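Local coordinates for protein acetylxylan esterase / glucomannan deacetylase (Cellvibrio japonicus, PDB 2W9X) that removes acetyl groups from plant cell wall polysaccharides, deacetylating xylan and, with a large preference, glucomannan, at residues Arg110-Gln118 with Tyr192-Phe200. Residues are numbered along the deposited sequence; the frame is centred on the assembly and turned at random.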
ATOM      1  N   ARG B 110      18.459  21.381 -21.025  1.00 40.34           N
ATOM      2  CA  ARG B 110      18.411  20.797 -19.680  1.00 39.87           C
ATOM      3  C   ARG B 110      19.811  20.355 -19.241  1.00 39.79           C
ATOM      4  O   ARG B 110      20.446  19.537 -19.911  1.00 39.81           O
ATOM      5  CB  ARG B 110      17.454  19.596 -19.678  1.00 40.13           C
ATOM      6  CG  ARG B 110      17.221  18.932 -18.320  1.00 39.84           C
ATOM      7  CD  ARG B 110      16.190  17.825 -18.442  1.00 39.42           C
ATOM      8  NE  ARG B 110      15.990  17.109 -17.183  1.00 38.38           N
ATOM      9  CZ  ARG B 110      14.916  17.216 -16.407  1.00 38.08           C
ATOM     10  NH1 ARG B 110      13.908  18.013 -16.739  1.00 37.34           N
ATOM     11  NH2 ARG B 110      14.842  16.503 -15.292  1.00 38.74           N
ATOM     12  N   LEU B 111      20.292  20.916 -18.133  1.00 39.19           N
ATOM     13  CA  LEU B 111      21.576  20.528 -17.549  1.00 38.57           C
ATOM     14  C   LEU B 111      21.301  19.670 -16.315  1.00 38.72           C
ATOM     15  O   LEU B 111      20.484  20.060 -15.466  1.00 37.81           O
ATOM     16  CB  LEU B 111      22.379  21.777 -17.161  1.00 38.54           C
ATOM     17  CG  LEU B 111      23.606  21.637 -16.247  1.00 38.80           C
ATOM     18  CD1 LEU B 111      24.825  21.126 -17.009  1.00 38.85           C
ATOM     19  CD2 LEU B 111      23.922  22.963 -15.537  1.00 37.68           C
ATOM     20  N   GLU B 112      21.964  18.510 -16.215  1.00 38.73           N
ATOM     21  CA  GLU B 112      21.747  17.599 -15.075  1.00 39.10           C
ATOM     22  C   GLU B 112      23.034  17.204 -14.354  1.00 38.75           C
ATOM     23  O   GLU B 112      24.007  16.796 -14.979  1.00 38.32           O
ATOM     24  CB  GLU B 112      21.023  16.313 -15.525  1.00 39.39           C
ATOM     25  CG  GLU B 112      19.638  16.537 -16.148  1.00 39.76           C
ATOM     26  CD  GLU B 112      18.992  15.282 -16.700  1.00 39.92           C
ATOM     27  OE1 GLU B 112      19.677  14.255 -16.935  1.00 40.87           O
ATOM     28  OE2 GLU B 112      17.766  15.326 -16.907  1.00 40.77           O
ATOM     29  N   LYS B 113      23.015  17.302 -13.028  1.00 38.63           N
ATOM     30  CA  LYS B 113      24.061  16.731 -12.173  1.00 38.28           C
ATOM     31  C   LYS B 113      23.921  15.194 -12.147  1.00 38.09           C
ATOM     32  O   LYS B 113      22.816  14.657 -12.021  1.00 38.06           O
ATOM     33  CB  LYS B 113      23.952  17.329 -10.768  1.00 38.93           C
ATOM     34  CG  LYS B 113      24.854  16.746  -9.692  1.00 39.73           C
ATOM     35  CD  LYS B 113      24.199  17.010  -8.336  1.00 41.66           C
ATOM     36  CE  LYS B 113      25.184  17.382  -7.249  1.00 42.87           C
ATOM     37  NZ  LYS B 113      25.867  16.216  -6.661  1.00 42.44           N
ATOM     38  N   LEU B 114      25.052  14.502 -12.288  1.00 37.21           N
ATOM     39  CA  LEU B 114      25.082  13.035 -12.359  1.00 37.02           C
ATOM     40  C   LEU B 114      25.631  12.432 -11.079  1.00 36.92           C
ATOM     41  O   LEU B 114      25.178  11.393 -10.629  1.00 37.67           O
ATOM     42  CB  LEU B 114      25.987  12.605 -13.526  1.00 36.61           C
ATOM     43  CG  LEU B 114      25.444  12.474 -14.942  1.00 36.28           C
ATOM     44  CD1 LEU B 114      24.302  13.387 -15.253  1.00 36.36           C
ATOM     45  CD2 LEU B 114      26.546  12.555 -15.988  1.00 36.28           C
ATOM     46  N   THR B 115      26.623  13.097 -10.502  1.00 37.44           N
ATOM     47  CA  THR B 115      27.438  12.519  -9.440  1.00 37.33           C
ATOM     48  C   THR B 115      26.956  12.911  -8.034  1.00 37.99           C
ATOM     49  O   THR B 115      26.120  13.802  -7.875  1.00 37.91           O
ATOM     50  CB  THR B 115      28.900  12.934  -9.607  1.00 37.19           C
ATOM     51  OG1 THR B 115      28.957  14.340  -9.862  1.00 36.42           O
ATOM     52  CG2 THR B 115      29.560  12.182 -10.773  1.00 36.26           C
ATOM     53  N   GLU B 116      27.474  12.208  -7.029  1.00 38.08           N
ATOM     54  CA  GLU B 116      27.146  12.462  -5.641  1.00 38.52           C
ATOM     55  C   GLU B 116      28.300  13.190  -4.973  1.00 38.77           C
ATOM     56  O   GLU B 116      29.471  12.841  -5.190  1.00 39.00           O
ATOM     57  CB  GLU B 116      26.875  11.156  -4.889  1.00 38.47           C
ATOM     58  CG  GLU B 116      26.512  11.389  -3.423  1.00 38.88           C
ATOM     59  CD  GLU B 116      26.198  10.124  -2.655  1.00 39.10           C
ATOM     60  OE1 GLU B 116      26.781   9.055  -2.943  1.00 38.80           O
ATOM     61  OE2 GLU B 116      25.365  10.208  -1.732  1.00 41.32           O
ATOM     62  N   THR B 117      27.942  14.195  -4.174  1.00 38.52           N
ATOM     63  CA  THR B 117      28.869  14.995  -3.379  1.00 38.96           C
ATOM     64  C   THR B 117      28.364  15.000  -1.938  1.00 39.76           C
ATOM     65  O   THR B 117      27.408  15.716  -1.613  1.00 39.35           O
ATOM     66  CB  THR B 117      28.920  16.462  -3.875  1.00 39.10           C
ATOM     67  OG1 THR B 117      27.581  16.973  -4.011  1.00 40.30           O
ATOM     68  CG2 THR B 117      29.656  16.587  -5.217  1.00 35.95           C
ATOM     69  N   GLN B 118      28.978  14.186  -1.079  1.00 40.32           N
ATOM     70  CA  GLN B 118      28.542  14.091   0.326  1.00 41.07           C
ATOM     71  C   GLN B 118      29.203  15.107   1.252  1.00 41.55           C
ATOM     72  O   GLN B 118      28.662  15.444   2.309  1.00 41.42           O
ATOM     73  CB  GLN B 118      28.742  12.669   0.863  1.00 41.30           C
ATOM     74  CG  GLN B 118      27.767  11.665   0.249  1.00 40.34           C
ATOM     75  CD  GLN B 118      27.963  10.254   0.762  1.00 41.41           C
ATOM     76  OE1 GLN B 118      28.986   9.621   0.496  1.00 42.89           O
ATOM     77  NE2 GLN B 118      26.971   9.743   1.485  1.00 40.61           N
ATOM     78  N   TYR B 192      11.291  16.691  -9.906  1.00 37.90           N
ATOM     79  CA  TYR B 192      11.735  15.765  -8.868  1.00 37.34           C
ATOM     80  C   TYR B 192      12.840  16.312  -8.014  1.00 37.02           C
ATOM     81  O   TYR B 192      13.646  17.125  -8.474  1.00 36.95           O
ATOM     82  CB  TYR B 192      12.165  14.398  -9.455  1.00 36.93           C
ATOM     83  CG  TYR B 192      13.237  14.444 -10.541  1.00 36.72           C
ATOM     84  CD1 TYR B 192      14.594  14.325 -10.227  1.00 34.98           C
ATOM     85  CD2 TYR B 192      12.884  14.565 -11.891  1.00 36.62           C
ATOM     86  CE1 TYR B 192      15.573  14.355 -11.227  1.00 34.59           C
ATOM     87  CE2 TYR B 192      13.850  14.571 -12.897  1.00 36.42           C
ATOM     88  CZ  TYR B 192      15.182  14.466 -12.563  1.00 35.57           C
ATOM     89  OH  TYR B 192      16.113  14.490 -13.572  1.00 36.91           O
ATOM     90  N   GLN B 193      12.848  15.853  -6.765  1.00 37.18           N
ATOM     91  CA  GLN B 193      13.955  16.040  -5.839  1.00 37.34           C
ATOM     92  C   GLN B 193      14.422  14.658  -5.395  1.00 37.21           C
ATOM     93  O   GLN B 193      13.600  13.801  -5.074  1.00 37.88           O
ATOM     94  CB  GLN B 193      13.511  16.867  -4.623  1.00 36.68           C
ATOM     95  CG  GLN B 193      13.255  18.346  -4.935  1.00 37.25           C
ATOM     96  CD  GLN B 193      13.258  19.219  -3.682  1.00 37.83           C
ATOM     97  OE1 GLN B 193      13.103  20.442  -3.761  1.00 39.43           O
ATOM     98  NE2 GLN B 193      13.428  18.592  -2.516  1.00 35.45           N
ATOM     99  N   ILE B 194      15.737  14.444  -5.404  1.00 37.63           N
ATOM    100  CA  ILE B 194      16.349  13.185  -4.956  1.00 37.61           C
ATOM    101  C   ILE B 194      17.173  13.492  -3.710  1.00 38.01           C
ATOM    102  O   ILE B 194      18.363  13.776  -3.778  1.00 38.42           O
ATOM    103  CB  ILE B 194      17.233  12.506  -6.047  1.00 37.60           C
ATOM    104  CG1 ILE B 194      16.514  12.460  -7.412  1.00 36.88           C
ATOM    105  CG2 ILE B 194      17.705  11.115  -5.587  1.00 36.54           C
ATOM    106  CD1 ILE B 194      15.214  11.610  -7.452  1.00 36.35           C
ATOM    107  N   ASN B 195      16.520  13.434  -2.561  1.00 37.71           N
ATOM    108  CA  ASN B 195      17.191  13.710  -1.304  1.00 37.45           C
ATOM    109  C   ASN B 195      17.680  12.410  -0.684  1.00 37.61           C
ATOM    110  O   ASN B 195      17.045  11.825   0.196  1.00 37.82           O
ATOM    111  CB  ASN B 195      16.258  14.501  -0.398  1.00 37.01           C
ATOM    112  CG  ASN B 195      15.897  15.836  -1.003  1.00 38.12           C
ATOM    113  OD1 ASN B 195      16.757  16.519  -1.580  1.00 37.77           O
ATOM    114  ND2 ASN B 195      14.625  16.209  -0.913  1.00 39.94           N
ATOM    115  N   ALA B 196      18.813  11.956  -1.199  1.00 37.75           N
ATOM    116  CA  ALA B 196      19.418  10.707  -0.800  1.00 37.83           C
ATOM    117  C   ALA B 196      20.906  10.919  -0.566  1.00 37.79           C
ATOM    118  O   ALA B 196      21.508  11.786  -1.168  1.00 36.87           O
ATOM    119  CB  ALA B 196      19.204   9.648  -1.892  1.00 37.30           C
ATOM    120  N   SER B 197      21.498  10.086   0.281  1.00 37.50           N
ATOM    121  CA  SER B 197      22.917  10.163   0.562  1.00 37.33           C
ATOM    122  C   SER B 197      23.371   8.760   0.890  1.00 36.85           C
ATOM    123  O   SER B 197      22.699   8.071   1.650  1.00 36.11           O
ATOM    124  CB  SER B 197      23.160  11.098   1.763  1.00 37.25           C
ATOM    125  OG  SER B 197      24.539  11.357   1.928  1.00 38.50           O
ATOM    126  N   SER B 198      24.488   8.336   0.298  1.00 36.64           N
ATOM    127  CA  SER B 198      24.950   6.953   0.393  1.00 36.45           C
ATOM    128  C   SER B 198      25.406   6.550   1.791  1.00 36.55           C
ATOM    129  O   SER B 198      26.125   7.292   2.446  1.00 36.35           O
ATOM    130  CB  SER B 198      26.092   6.685  -0.604  1.00 36.26           C
ATOM    131  OG  SER B 198      25.655   6.810  -1.943  1.00 35.63           O
ATOM    132  N   GLY B 199      25.001   5.355   2.222  1.00 36.81           N
ATOM    133  CA  GLY B 199      25.429   4.807   3.511  1.00 36.90           C
ATOM    134  C   GLY B 199      24.493   5.098   4.675  1.00 36.84           C
ATOM    135  O   GLY B 199      24.668   4.549   5.771  1.00 36.53           O
ATOM    136  N   PHE B 200      23.479   5.931   4.446  1.00 37.07           N
ATOM    137  CA  PHE B 200      22.668   6.444   5.566  1.00 36.55           C
ATOM    138  C   PHE B 200      21.375   5.642   5.782  1.00 36.50           C
ATOM    139  O   PHE B 200      20.824   5.052   4.844  1.00 35.99           O
ATOM    140  CB  PHE B 200      22.384   7.959   5.434  1.00 36.41           C
ATOM    141  CG  PHE B 200      23.589   8.840   5.730  1.00 37.72           C
ATOM    142  CD1 PHE B 200      23.896   9.211   7.037  1.00 36.56           C
ATOM    143  CD2 PHE B 200      24.423   9.289   4.683  1.00 36.71           C
ATOM    144  CE1 PHE B 200      25.018  10.016   7.320  1.00 37.16           C
ATOM    145  CE2 PHE B 200      25.537  10.084   4.942  1.00 36.41           C
ATOM    146  CZ  PHE B 200      25.837  10.459   6.267  1.00 37.06           C
TER
HETATM  147  O   HOH W   1      24.035  12.549  -1.627  1.00 37.25           O
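The carboxylate of Glu116 grips Ser198 like a two-pronged fork: OE1 accepts the Ser198 hydroxyl OG at 2.7 Å, and OE2 accepts the Ser198 backbone N at 2.9 Å. Both oxygens use their syn lone pairs; a carboxylate suits this place because both its oxygens are acceptors and can take the O-H and N-H of one serine together, whereas a glutamine amide has only one acceptor oxygen. An extended chain, with CG anti to the backbone N (chi1 -179°), carries the group across. A water 2.7 Å from both Glu116 OE2 and Ala196 O lies between the carboxylate and the end of strand 191-196.

Gln118 supplies the complementary donor. Its NE2 points nearly straight at Ser197 OG (3.0 Å, 176°) and also donates a second hydrogen bond to Ser198 O at 2.8 Å, reached in the carbonyl plane on a lone pair. Both acceptors lie close to the amide plane, which fixes the rotation of the group, while NE2 also sits at the edge of the Phe200 ring.

At the far end charge takes over. Arg110 NH2 donates in its guanidinium plane to Tyr192 OH (2.9 Å, 140°), a hydroxyl also bonded to Gln177. Arg110 NE forms a salt bridge with Glu112 OE2, and NH1 another with Glu58, so the planar cation can serve three partners at once.

The contact thus joins the N-terminal beta domain to edge strand 191-196 of the SGNH-type parallel sheet and the turn that follows it through polar groups. Gly199, a transition-state stabiliser by similarity, follows Ser198 in a type II turn, where its positive phi suits glycine. Ser198 also touches Ser151, the inferred nucleophile; Gln118 OE1 bonds, and Glu116 OE1 weakly bonds, a glycerol probably from the crystallisation liquor. The carboxylate and amide therefore probably help to position the turn that bears the oxyanion-hole glycine.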